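Local atomic coordinates of sulfoquinovosidase (PDB entry 5AEE), a protein that hydrolyses plant sulfolipids and simpler sulfoquinovosides, releasing sulfoquinovose as a source of carbon and sulfur for the bacterium. Residues V302-K307 with Y333-V338; M403-E408 with F453-S458; H637-E642 with P658-R663. The protein carries 1 engineered substitution. One frame throughout, in Å; residues are numbered along the deposited sequence.

Contact 1. Residues V302-K307 with Y333-V338. With NSQ (4-nitrophenyl alpha-D-6-sulfoquinovoside), chain E.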
loop_
_atom_site.group_PDB
_atom_site.type_symbol
_atom_site.label_atom_id
_atom_site.label_comp_id
_atom_site.label_asym_id
_atom_site.label_seq_id
_atom_site.Cartn_x
_atom_site.Cartn_y
_atom_site.Cartn_z
ATOM N N VAL A 302 20.573 -5.469 3.362
ATOM C CA VAL A 302 20.732 -5.403 4.812
ATOM C C VAL A 302 21.072 -6.824 5.217
ATOM O O VAL A 302 20.638 -7.776 4.545
ATOM C CB VAL A 302 19.427 -4.947 5.451
ATOM C CG1 VAL A 302 19.526 -4.980 6.971
ATOM C CG2 VAL A 302 19.100 -3.526 4.984
ATOM N N MET A 303 21.824 -6.963 6.278
ATOM C CA MET A 303 22.033 -8.299 6.914
ATOM C C MET A 303 20.815 -8.597 7.739
ATOM O O MET A 303 20.548 -7.938 8.780
ATOM C CB MET A 303 23.264 -8.291 7.812
ATOM C CG MET A 303 23.494 -9.604 8.564
ATOM S SD MET A 303 23.494 -11.044 7.446
ATOM C CE MET A 303 24.909 -10.510 6.469
ATOM N N TRP A 304 20.061 -9.592 7.338
ATOM C CA TRP A 304 18.760 -9.884 8.044
ATOM C C TRP A 304 18.817 -10.636 9.359
ATOM O O TRP A 304 18.238 -11.728 9.574
ATOM C CB TRP A 304 17.755 -10.548 7.102
ATOM C CG TRP A 304 17.371 -9.816 5.900
ATOM C CD1 TRP A 304 17.820 -8.597 5.432
ATOM C CD2 TRP A 304 16.461 -10.279 4.925
ATOM N NE1 TRP A 304 17.200 -8.283 4.252
ATOM C CE2 TRP A 304 16.363 -9.289 3.920
ATOM C CE3 TRP A 304 15.677 -11.405 4.831
ATOM C CZ2 TRP A 304 15.571 -9.423 2.821
ATOM C CZ3 TRP A 304 14.860 -11.530 3.724
ATOM C CH2 TRP A 304 14.794 -10.533 2.756
ATOM N N ASN A 305 19.425 -9.974 10.337
ATOM C CA ASN A 305 19.491 -10.450 11.670
ATOM C C ASN A 305 19.392 -9.213 12.520
ATOM O O ASN A 305 20.296 -8.356 12.508
ATOM C CB ASN A 305 20.817 -11.180 11.914
ATOM C CG ASN A 305 20.803 -11.927 13.215
ATOM O OD1 ASN A 305 20.059 -12.910 13.397
ATOM N ND2 ASN A 305 21.551 -11.410 14.172
ATOM N N TRP A 306 18.309 -9.149 13.270
ATOM C CA TRP A 306 17.756 -7.913 13.769
ATOM C C TRP A 306 18.349 -7.573 15.101
ATOM O O TRP A 306 17.676 -7.535 16.090
ATOM C CB TRP A 306 16.263 -8.001 13.853
ATOM C CG TRP A 306 15.717 -8.562 12.524
ATOM C CD1 TRP A 306 14.903 -9.637 12.407
ATOM C CD2 TRP A 306 15.964 -8.097 11.209
ATOM N NE1 TRP A 306 14.609 -9.879 11.104
ATOM C CE2 TRP A 306 15.238 -8.927 10.339
ATOM C CE3 TRP A 306 16.690 -7.033 10.665
ATOM C CZ2 TRP A 306 15.284 -8.783 8.985
ATOM C CZ3 TRP A 306 16.705 -6.876 9.294
ATOM C CH2 TRP A 306 16.016 -7.721 8.476
ATOM N N LYS A 307 19.615 -7.178 15.035
ATOM C CA LYS A 307 20.357 -6.766 16.204
ATOM C C LYS A 307 21.346 -5.727 15.733
ATOM O O LYS A 307 21.947 -5.857 14.694
ATOM C CB LYS A 307 21.079 -8.028 16.707
ATOM C CG LYS A 307 21.816 -7.892 18.004
ATOM C CD LYS A 307 22.614 -9.186 18.244
ATOM C CE LYS A 307 24.018 -8.931 18.805
ATOM N NZ LYS A 307 24.054 -8.306 20.163
ATOM N N TYR A 333 15.502 -0.934 10.427
ATOM C CA TYR A 333 14.932 -1.793 9.376
ATOM C C TYR A 333 14.704 -3.183 10.025
ATOM O O TYR A 333 15.576 -3.738 10.738
ATOM C CB TYR A 333 15.892 -1.908 8.195
ATOM C CG TYR A 333 15.363 -2.854 7.109
ATOM C CD1 TYR A 333 15.544 -4.243 7.226
ATOM C CD2 TYR A 333 14.675 -2.409 6.047
ATOM C CE1 TYR A 333 15.031 -5.103 6.272
ATOM C CE2 TYR A 333 14.151 -3.304 5.050
ATOM C CZ TYR A 333 14.316 -4.638 5.215
ATOM O OH TYR A 333 13.852 -5.568 4.301
ATOM N N ILE A 334 13.556 -3.769 9.748
ATOM C CA ILE A 334 13.276 -5.172 10.196
ATOM C C ILE A 334 12.281 -5.723 9.192
ATOM O O ILE A 334 11.506 -4.956 8.622
ATOM C CB ILE A 334 12.730 -5.218 11.634
ATOM C CG1 ILE A 334 12.563 -6.657 12.153
ATOM C CG2 ILE A 334 11.471 -4.378 11.762
ATOM C CD1 ILE A 334 12.536 -6.775 13.675
ATOM N N ASN A 335 12.413 -7.003 8.897
ATOM C CA ASN A 335 11.373 -7.734 8.221
ATOM C C ASN A 335 11.038 -9.007 9.020
ATOM O O ASN A 335 11.697 -9.298 9.972
ATOM C CB ASN A 335 11.693 -7.889 6.754
ATOM C CG ASN A 335 12.822 -8.838 6.463
ATOM O OD1 ASN A 335 12.871 -9.972 6.920
ATOM N ND2 ASN A 335 13.791 -8.345 5.645
ATOM N N PRO A 336 10.040 -9.782 8.605
ATOM C CA PRO A 336 9.683 -10.888 9.449
ATOM C C PRO A 336 10.360 -12.238 9.029
ATOM O O PRO A 336 9.836 -13.331 9.303
ATOM C CB PRO A 336 8.171 -10.956 9.284
ATOM C CG PRO A 336 7.961 -10.576 7.882
ATOM C CD PRO A 336 9.155 -9.683 7.454
ATOM N N TYR A 337 11.483 -12.120 8.361
ATOM C CA TYR A 337 12.297 -13.221 7.978
ATOM C C TYR A 337 13.584 -13.117 8.723
ATOM O O TYR A 337 13.892 -12.056 9.240
ATOM C CB TYR A 337 12.460 -13.252 6.454
ATOM C CG TYR A 337 11.186 -12.967 5.700
ATOM C CD1 TYR A 337 9.956 -13.525 6.093
ATOM C CD2 TYR A 337 11.174 -12.068 4.610
ATOM C CE1 TYR A 337 8.765 -13.239 5.384
ATOM C CE2 TYR A 337 10.001 -11.814 3.891
ATOM C CZ TYR A 337 8.769 -12.358 4.309
ATOM O OH TYR A 337 7.548 -12.087 3.623
ATOM N N VAL A 338 14.291 -14.252 8.866
ATOM C CA VAL A 338 15.605 -14.250 9.542
ATOM C C VAL A 338 16.697 -15.026 8.770
ATOM O O VAL A 338 16.492 -16.226 8.444
ATOM C CB VAL A 338 15.470 -14.754 10.970
ATOM C CG1 VAL A 338 14.774 -13.699 11.808
ATOM C CG2 VAL A 338 14.659 -16.079 11.031
HETATM O O12 NSQ E . 16.065 -6.532 1.106
HETATM S S10 NSQ E . 17.031 -5.487 1.524
HETATM O O13 NSQ E . 17.836 -5.745 2.739
HETATM O O11 NSQ E . 17.834 -5.141 0.353
HETATM C C6 NSQ E . 16.159 -4.072 1.970
HETATM C C5 NSQ E . 15.291 -3.448 0.885
HETATM O O5 NSQ E . 14.127 -4.332 0.813
HETATM C C1 NSQ E . 13.038 -3.896 0.057
HETATM C C2 NSQ E . 12.614 -2.463 0.445
HETATM O O2 NSQ E . 11.509 -2.149 -0.356
HETATM C C3 NSQ E . 13.804 -1.540 0.297
HETATM O O3 NSQ E . 13.491 -0.200 0.610
HETATM C C4 NSQ E . 14.943 -1.980 1.186
HETATM O O4 NSQ E . 16.090 -1.112 0.936
HETATM O O1 NSQ E . 13.502 -3.958 -1.291
HETATM C C25 NSQ E . 13.587 -5.174 -1.844
HETATM C C26 NSQ E . 12.428 -5.959 -1.964
HETATM C C27 NSQ E . 12.554 -7.220 -2.469
HETATM C C28 NSQ E . 13.790 -7.669 -2.921
HETATM N N32 NSQ E . 13.879 -8.995 -3.387
HETATM O O33 NSQ E . 15.018 -9.545 -3.433
HETATM O O34 NSQ E . 12.813 -9.682 -3.569
HETATM C C29 NSQ E . 14.919 -6.870 -2.766
HETATM C C30 NSQ E . 14.819 -5.601 -2.227
#
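W304 and W306 each stand at the centre of an inverse gamma turn, and the looping backbone comes alongside V338 and I334, with the CA atoms of W304 and V338 5.6 Å apart. Both indoles reach toward the end of strand 329-334, the third strand of the TIM barrel, and the residues just beyond it. I334 puts CG1 over the five-membered ring of W306, 3.7 Å from its centroid, a CH-pi contact on the face that also carries the backbone N of N335. At the rim of the same indole, W306 NE1 donates to Y337 O over 3.0 Å, while CZ3 comes up to the edge of the Y333 ring near CD1. The N335 amide lies between the two indoles. With CG between the backbone N and the carbonyl carbon (chi1 71°), it stands nearly upright on the W304 ring, planes 79° apart, N335 ND2 above the ring centre and 3.2 Å from W304 CE2; its CG and OD1 touch W306 CZ2. Two hydrogen bonds fix the rotation of this amide: N335 ND2 donates to Y333 OH at 3.1 Å, and N335 OD1 takes the backbone N of Y337 at 2.9 Å, an Asx turn. Y333 OH also bonds to D405, the nucleophile, and Y337 OH to the backbone N of G407. On the substrate side, NSQ O13 of the sulfonate receives V302 N at 2.8 Å and, almost straight (174°), W304 NE1 at 3.0 Å. R301 donates to the same ligand. Two of the sulfonate's bonds therefore come from uncharged N-H groups, one of the backbone and one of an indole braced by N335, consistent with recognition by well-aimed N-H groups as well as by the charge of R301.

Contact 2. Residues M403-E408 with F453-S458. With NSQ (4-nitrophenyl alpha-D-6-sulfoquinovoside), chain E.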
loop_
_atom_site.group_PDB
_atom_site.type_symbol
_atom_site.label_atom_id
_atom_site.label_comp_id
_atom_site.label_asym_id
_atom_site.label_seq_id
_atom_site.Cartn_x
_atom_site.Cartn_y
_atom_site.Cartn_z
ATOM N N MET A 403 11.610 1.065 8.975
ATOM C CA MET A 403 11.020 0.273 7.873
ATOM C C MET A 403 10.662 -1.127 8.381
ATOM O O MET A 403 11.570 -1.879 8.775
ATOM C CB MET A 403 11.988 0.207 6.688
ATOM C CG MET A 403 11.446 -0.550 5.450
ATOM S SD MET A 403 12.561 -0.387 4.082
ATOM C CE MET A 403 12.102 1.212 3.496
ATOM N N ALA A 404 9.353 -1.443 8.444
ATOM C CA ALA A 404 8.886 -2.810 8.648
ATOM C C ALA A 404 8.489 -3.386 7.298
ATOM O O ALA A 404 7.354 -3.146 6.796
ATOM C CB ALA A 404 7.720 -2.843 9.549
ATOM N N ASP A 405 9.409 -4.183 6.745
ATOM C CA ASP A 405 9.417 -4.482 5.321
ATOM C C ASP A 405 8.894 -5.871 5.124
ATOM O O ASP A 405 8.699 -6.591 6.067
ATOM C CB ASP A 405 10.813 -4.267 4.792
ATOM C CG ASP A 405 10.923 -4.320 3.283
ATOM O OD1 ASP A 405 9.929 -4.163 2.543
ATOM O OD2 ASP A 405 12.073 -4.428 2.839
ATOM N N PHE A 406 8.593 -6.199 3.878
ATOM C CA PHE A 406 8.226 -7.510 3.420
ATOM C C PHE A 406 6.917 -7.909 4.048
ATOM O O PHE A 406 6.206 -7.031 4.533
ATOM C CB PHE A 406 9.332 -8.596 3.566
ATOM C CG PHE A 406 10.473 -8.403 2.656
ATOM C CD1 PHE A 406 11.523 -7.610 3.020
ATOM C CD2 PHE A 406 10.490 -9.048 1.409
ATOM C CE1 PHE A 406 12.572 -7.400 2.119
ATOM C CE2 PHE A 406 11.557 -8.900 0.546
ATOM C CZ PHE A 406 12.563 -8.024 0.878
ATOM N N GLY A 407 6.554 -9.197 4.013
ATOM C CA GLY A 407 5.174 -9.608 4.325
ATOM C C GLY A 407 4.511 -10.221 3.078
ATOM O O GLY A 407 3.434 -10.825 3.201
ATOM N N GLU A 408 5.120 -10.031 1.907
ATOM C CA GLU A 408 4.534 -10.528 0.591
ATOM C C GLU A 408 5.107 -11.835 0.049
ATOM O O GLU A 408 4.743 -12.287 -1.083
ATOM C CB GLU A 408 4.702 -9.444 -0.488
ATOM C CG GLU A 408 6.081 -9.306 -1.143
ATOM C CD GLU A 408 7.122 -8.617 -0.282
ATOM O OE1 GLU A 408 6.823 -8.234 0.864
ATOM O OE2 GLU A 408 8.238 -8.436 -0.779
ATOM N N PHE A 453 6.936 2.051 9.065
ATOM C CA PHE A 453 6.329 2.197 7.770
ATOM C C PHE A 453 6.480 0.919 7.050
ATOM O O PHE A 453 7.464 0.257 7.196
ATOM C CB PHE A 453 6.874 3.451 6.983
ATOM C CG PHE A 453 8.358 3.625 7.006
ATOM C CD1 PHE A 453 8.974 4.195 8.096
ATOM C CD2 PHE A 453 9.135 3.239 5.954
ATOM C CE1 PHE A 453 10.351 4.369 8.085
ATOM C CE2 PHE A 453 10.510 3.397 5.945
ATOM C CZ PHE A 453 11.111 3.972 7.030
ATOM N N MET A 454 5.481 0.580 6.236
ATOM C CA MET A 454 5.396 -0.726 5.656
ATOM C C MET A 454 5.100 -0.638 4.188
ATOM O O MET A 454 4.562 0.346 3.687
ATOM C CB MET A 454 4.163 -1.521 6.268
ATOM C CG MET A 454 4.395 -1.744 7.772
ATOM S SD MET A 454 3.137 -2.825 8.494
ATOM C CE MET A 454 3.907 -4.391 8.149
ATOM N N ARG A 455 5.436 -1.706 3.531
ATOM C CA ARG A 455 5.303 -1.820 2.050
ATOM C C ARG A 455 4.153 -2.771 1.787
ATOM O O ARG A 455 3.120 -2.356 1.274
ATOM C CB ARG A 455 6.656 -2.334 1.497
ATOM C CG ARG A 455 6.705 -2.693 0.022
ATOM C CD ARG A 455 8.122 -2.836 -0.492
ATOM N NE ARG A 455 8.798 -4.025 0.053
ATOM C CZ ARG A 455 8.863 -5.217 -0.494
ATOM N NH1 ARG A 455 8.328 -5.501 -1.698
ATOM N NH2 ARG A 455 9.514 -6.167 0.170
ATOM N N ALA A 456 4.335 -4.034 2.135
ATOM C CA ALA A 456 3.255 -5.011 2.025
ATOM C C ALA A 456 2.076 -4.638 2.934
ATOM O O ALA A 456 2.258 -4.083 4.046
ATOM C CB ALA A 456 3.734 -6.416 2.307
ATOM N N GLY A 457 0.886 -4.955 2.484
ATOM C CA GLY A 457 -0.273 -4.787 3.356
ATOM C C GLY A 457 -1.362 -5.716 2.950
ATOM O O GLY A 457 -1.260 -6.306 1.896
ATOM N N SER A 458 -2.359 -5.843 3.836
ATOM C CA SER A 458 -3.564 -6.627 3.597
ATOM C C SER A 458 -4.659 -6.074 4.503
ATOM O O SER A 458 -4.408 -5.171 5.323
ATOM C CB SER A 458 -3.319 -8.147 3.860
ATOM O OG SER A 458 -3.026 -8.450 5.229
HETATM O O12 NSQ E . 16.065 -6.532 1.106
HETATM S S10 NSQ E . 17.031 -5.487 1.524
HETATM O O13 NSQ E . 17.836 -5.745 2.739
HETATM O O11 NSQ E . 17.834 -5.141 0.353
HETATM C C6 NSQ E . 16.159 -4.072 1.970
HETATM C C5 NSQ E . 15.291 -3.448 0.885
HETATM O O5 NSQ E . 14.127 -4.332 0.813
HETATM C C1 NSQ E . 13.038 -3.896 0.057
HETATM C C2 NSQ E . 12.614 -2.463 0.445
HETATM O O2 NSQ E . 11.509 -2.149 -0.356
HETATM C C3 NSQ E . 13.804 -1.540 0.297
HETATM O O3 NSQ E . 13.491 -0.200 0.610
HETATM C C4 NSQ E . 14.943 -1.980 1.186
HETATM O O4 NSQ E . 16.090 -1.112 0.936
HETATM O O1 NSQ E . 13.502 -3.958 -1.291
HETATM C C25 NSQ E . 13.587 -5.174 -1.844
HETATM C C26 NSQ E . 12.428 -5.959 -1.964
HETATM C C27 NSQ E . 12.554 -7.220 -2.469
HETATM C C28 NSQ E . 13.790 -7.669 -2.921
HETATM N N32 NSQ E . 13.879 -8.995 -3.387
HETATM O O33 NSQ E . 15.018 -9.545 -3.433
HETATM O O34 NSQ E . 12.813 -9.682 -3.569
HETATM C C29 NSQ E . 14.919 -6.870 -2.766
HETATM C C30 NSQ E . 14.819 -5.601 -2.227
HETATM O O HOH W 1 5.992 -4.278 4.703
#
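R455 lays its NH2 over the centre of the F406 ring, the guanidinium standing almost perpendicular to it (planes 89° apart), and its CZ lies 4.6 Å from the ring centroid in a cation-pi contact. Side-on, the same guanidinium grips one oxygen of D405 in a salt bridge: R455 NE meets D405 OD1 at 2.7 Å and R455 NH2 reaches it at 3.1 Å. A second salt bridge takes R455 NH2 to E408 OE2 at 2.8 Å, on the syn side but tilted from the carboxylate plane. The arginine bends at chi3 (70°) to bring its head between these two acids, and NH1 has a further salt bridge to E152. D405 is the nucleophile of this GH31 enzyme. While R455 takes up OD1, D405 OD2, also bonded to Y333, lies 3.0 Å from NSQ C1, the anomeric carbon. The two segments begin on the last residues of the parallel fourth and fifth strands of the TIM barrel and run on past them, joined by A404 N to F453 O at 2.8 Å. On the face with M403 and F453, M403 CA sits over the phenyl ring, 3.9 Å from its centroid. Past the strands one water donates to A404 O and F406 O and accepts from R455 N, bridging the diverging chains, and A456 CB packs against F406 O.

Contact 3. Residues H637-E642 with P658-R663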
loop_
_atom_site.group_PDB
_atom_site.type_symbol
_atom_site.label_atom_id
_atom_site.label_comp_id
_atom_site.label_asym_id
_atom_site.label_seq_id
_atom_site.Cartn_x
_atom_site.Cartn_y
_atom_site.Cartn_z
ATOM N N HIS A 637 -1.702 29.874 -7.170
ATOM C CA HIS A 637 -0.474 29.177 -7.391
ATOM C C HIS A 637 0.492 29.450 -6.204
ATOM O O HIS A 637 0.691 30.579 -5.777
ATOM C CB HIS A 637 0.121 29.613 -8.719
ATOM C CG HIS A 637 1.343 28.832 -9.128
ATOM N ND1 HIS A 637 2.608 29.366 -9.090
ATOM C CD2 HIS A 637 1.490 27.545 -9.538
ATOM C CE1 HIS A 637 3.479 28.464 -9.509
ATOM N NE2 HIS A 637 2.820 27.350 -9.793
ATOM N N ALA A 638 1.108 28.399 -5.690
ATOM C CA ALA A 638 1.816 28.479 -4.447
ATOM C C ALA A 638 3.069 29.334 -4.566
ATOM O O ALA A 638 3.508 29.918 -3.567
ATOM C CB ALA A 638 2.160 27.059 -3.962
ATOM N N TRP A 639 3.717 29.295 -5.733
ATOM C CA TRP A 639 5.029 29.900 -5.874
ATOM C C TRP A 639 4.963 31.334 -6.359
ATOM O O TRP A 639 5.840 32.104 -6.073
ATOM C CB TRP A 639 5.953 29.036 -6.708
ATOM C CG TRP A 639 5.860 27.605 -6.241
ATOM C CD1 TRP A 639 5.289 26.552 -6.918
ATOM C CD2 TRP A 639 6.172 27.130 -4.948
ATOM N NE1 TRP A 639 5.288 25.436 -6.125
ATOM C CE2 TRP A 639 5.823 25.766 -4.909
ATOM C CE3 TRP A 639 6.717 27.722 -3.809
ATOM C CZ2 TRP A 639 6.006 24.993 -3.794
ATOM C CZ3 TRP A 639 6.913 26.944 -2.686
ATOM C CH2 TRP A 639 6.575 25.591 -2.686
ATOM N N THR A 640 3.871 31.717 -6.997
ATOM C CA THR A 640 3.761 33.071 -7.545
ATOM C C THR A 640 2.722 33.932 -6.849
ATOM O O THR A 640 2.822 35.155 -6.910
ATOM C CB THR A 640 3.401 32.994 -9.008
ATOM O OG1 THR A 640 2.209 32.238 -9.156
ATOM C CG2 THR A 640 4.494 32.311 -9.782
ATOM N N GLY A 641 1.717 33.309 -6.224
ATOM C CA GLY A 641 0.518 34.015 -5.790
ATOM C C GLY A 641 -0.496 34.204 -6.921
ATOM O O GLY A 641 -1.572 34.797 -6.699
ATOM N N GLU A 642 -0.223 33.675 -8.119
ATOM C CA GLU A 642 -1.096 33.982 -9.213
ATOM C C GLU A 642 -2.455 33.297 -8.989
ATOM O O GLU A 642 -2.508 32.147 -8.546
ATOM C CB GLU A 642 -0.469 33.612 -10.535
ATOM C CG GLU A 642 -1.367 33.836 -11.728
ATOM C CD GLU A 642 -0.593 33.963 -13.033
ATOM O OE1 GLU A 642 0.551 33.435 -13.088
ATOM O OE2 GLU A 642 -1.154 34.609 -13.975
ATOM N N PRO A 658 7.005 23.146 -7.720
ATOM C CA PRO A 658 6.078 22.154 -8.282
ATOM C C PRO A 658 4.677 22.713 -8.508
ATOM O O PRO A 658 4.301 23.668 -7.871
ATOM C CB PRO A 658 6.050 21.069 -7.253
ATOM C CG PRO A 658 6.503 21.705 -5.972
ATOM C CD PRO A 658 7.511 22.739 -6.402
ATOM N N PRO A 659 3.914 22.128 -9.437
ATOM C CA PRO A 659 2.576 22.616 -9.669
ATOM C C PRO A 659 1.670 22.321 -8.471
ATOM O O PRO A 659 1.114 21.253 -8.365
ATOM C CB PRO A 659 2.127 21.858 -10.948
ATOM C CG PRO A 659 3.352 21.292 -11.501
ATOM C CD PRO A 659 4.252 21.024 -10.340
ATOM N N VAL A 660 1.572 23.316 -7.596
ATOM C CA VAL A 660 0.834 23.270 -6.387
ATOM C C VAL A 660 0.026 24.554 -6.337
ATOM O O VAL A 660 0.557 25.670 -6.618
ATOM C CB VAL A 660 1.829 23.248 -5.235
ATOM C CG1 VAL A 660 1.096 23.438 -3.925
ATOM C CG2 VAL A 660 2.652 21.931 -5.288
ATOM N N PHE A 661 -1.235 24.392 -5.967
ATOM C CA PHE A 661 -2.206 25.487 -5.908
ATOM C C PHE A 661 -2.970 25.341 -4.600
ATOM O O PHE A 661 -3.209 24.232 -4.130
ATOM C CB PHE A 661 -3.213 25.420 -7.069
ATOM C CG PHE A 661 -2.594 25.480 -8.439
ATOM C CD1 PHE A 661 -1.994 24.361 -8.988
ATOM C CD2 PHE A 661 -2.584 26.662 -9.177
ATOM C CE1 PHE A 661 -1.424 24.396 -10.255
ATOM C CE2 PHE A 661 -1.990 26.730 -10.445
ATOM C CZ PHE A 661 -1.406 25.592 -10.981
ATOM N N TYR A 662 -3.391 26.447 -4.016
ATOM C CA TYR A 662 -4.193 26.378 -2.824
ATOM C C TYR A 662 -5.459 27.189 -2.967
ATOM O O TYR A 662 -5.506 28.160 -3.692
ATOM C CB TYR A 662 -3.387 26.790 -1.558
ATOM C CG TYR A 662 -2.924 28.208 -1.451
ATOM C CD1 TYR A 662 -3.757 29.193 -0.936
ATOM C CD2 TYR A 662 -1.659 28.590 -1.912
ATOM C CE1 TYR A 662 -3.331 30.505 -0.818
ATOM C CE2 TYR A 662 -1.214 29.898 -1.807
ATOM C CZ TYR A 662 -2.055 30.864 -1.281
ATOM O OH TYR A 662 -1.618 32.166 -1.154
ATOM N N ARG A 663 -6.483 26.742 -2.279
ATOM C CA ARG A 663 -7.743 27.444 -2.217
ATOM C C ARG A 663 -7.607 28.827 -1.557
ATOM O O ARG A 663 -7.220 28.924 -0.371
ATOM C CB ARG A 663 -8.739 26.581 -1.429
ATOM C CG ARG A 663 -9.200 25.380 -2.233
ATOM C CD ARG A 663 -10.289 24.553 -1.619
ATOM N NE ARG A 663 -11.499 25.335 -1.473
ATOM C CZ ARG A 663 -11.978 25.819 -0.327
ATOM N NH1 ARG A 663 -11.355 25.657 0.827
ATOM N NH2 ARG A 663 -13.071 26.555 -0.357
#
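W639 NE1 donates to P658 O at 2.7 Å, in the plane of both the indole and the carbonyl and on a lone pair of the oxygen. The bond ties the turn after strand 635-637 to the residues leading into strand 660-663, its neighbour in the antiparallel sheet of the C-terminal domain. The indole also lies beside the proline, W639 CZ2 3.8 Å from P658 CD, and its other neighbours include V564 of helix 552-567. With an alanine here, P658 O would probably lose this donor, and the packing of the indole against P658 CD and V564 would go with it. One residue earlier, A638 N bonds to V660 O at 2.9 Å, and A638 CB rests against V660 CG1. H637 and F661 form an antiparallel non-hydrogen-bonded pair with CA atoms 4.3 Å apart. Their rings meet edge-to-face, planes at 65°: the imidazole, whose CG is anti to the backbone N (chi1 -174°), swings H637 CD2 over the phenyl face, 3.7 Å from F661 CE2. The far side of the imidazole is held within its own turn, where H637 ND1 and T640 OG1 share a hydrogen bond at 2.9 Å, and T640 OG1 closes an ST turn by accepting E642 N at 3.0 Å.

In the fold
Contacts 1 and 2 lie side by side on the TIM barrel, centres about 13 Å apart, because strands 329-334 and 401-404 are neighbours in it. I334 N reaches M403 O at 2.9 Å, and the hydrogen bond from Y333 OH to D405 OD2 spans 2.6 Å. Both contacts meet the sulfoquinovose unit: contact 1 the sulfonate and C6, while contact 2 sets the nucleophile by the anomeric carbon. Q288, H537 and N472, the last an engineered residue where the proton donor probably stands, complete the pocket with others. Contact 3 belongs to the C-terminal domain, its centre about 34 Å from that of contact 2 and 43 Å from that of contact 1, touching neither.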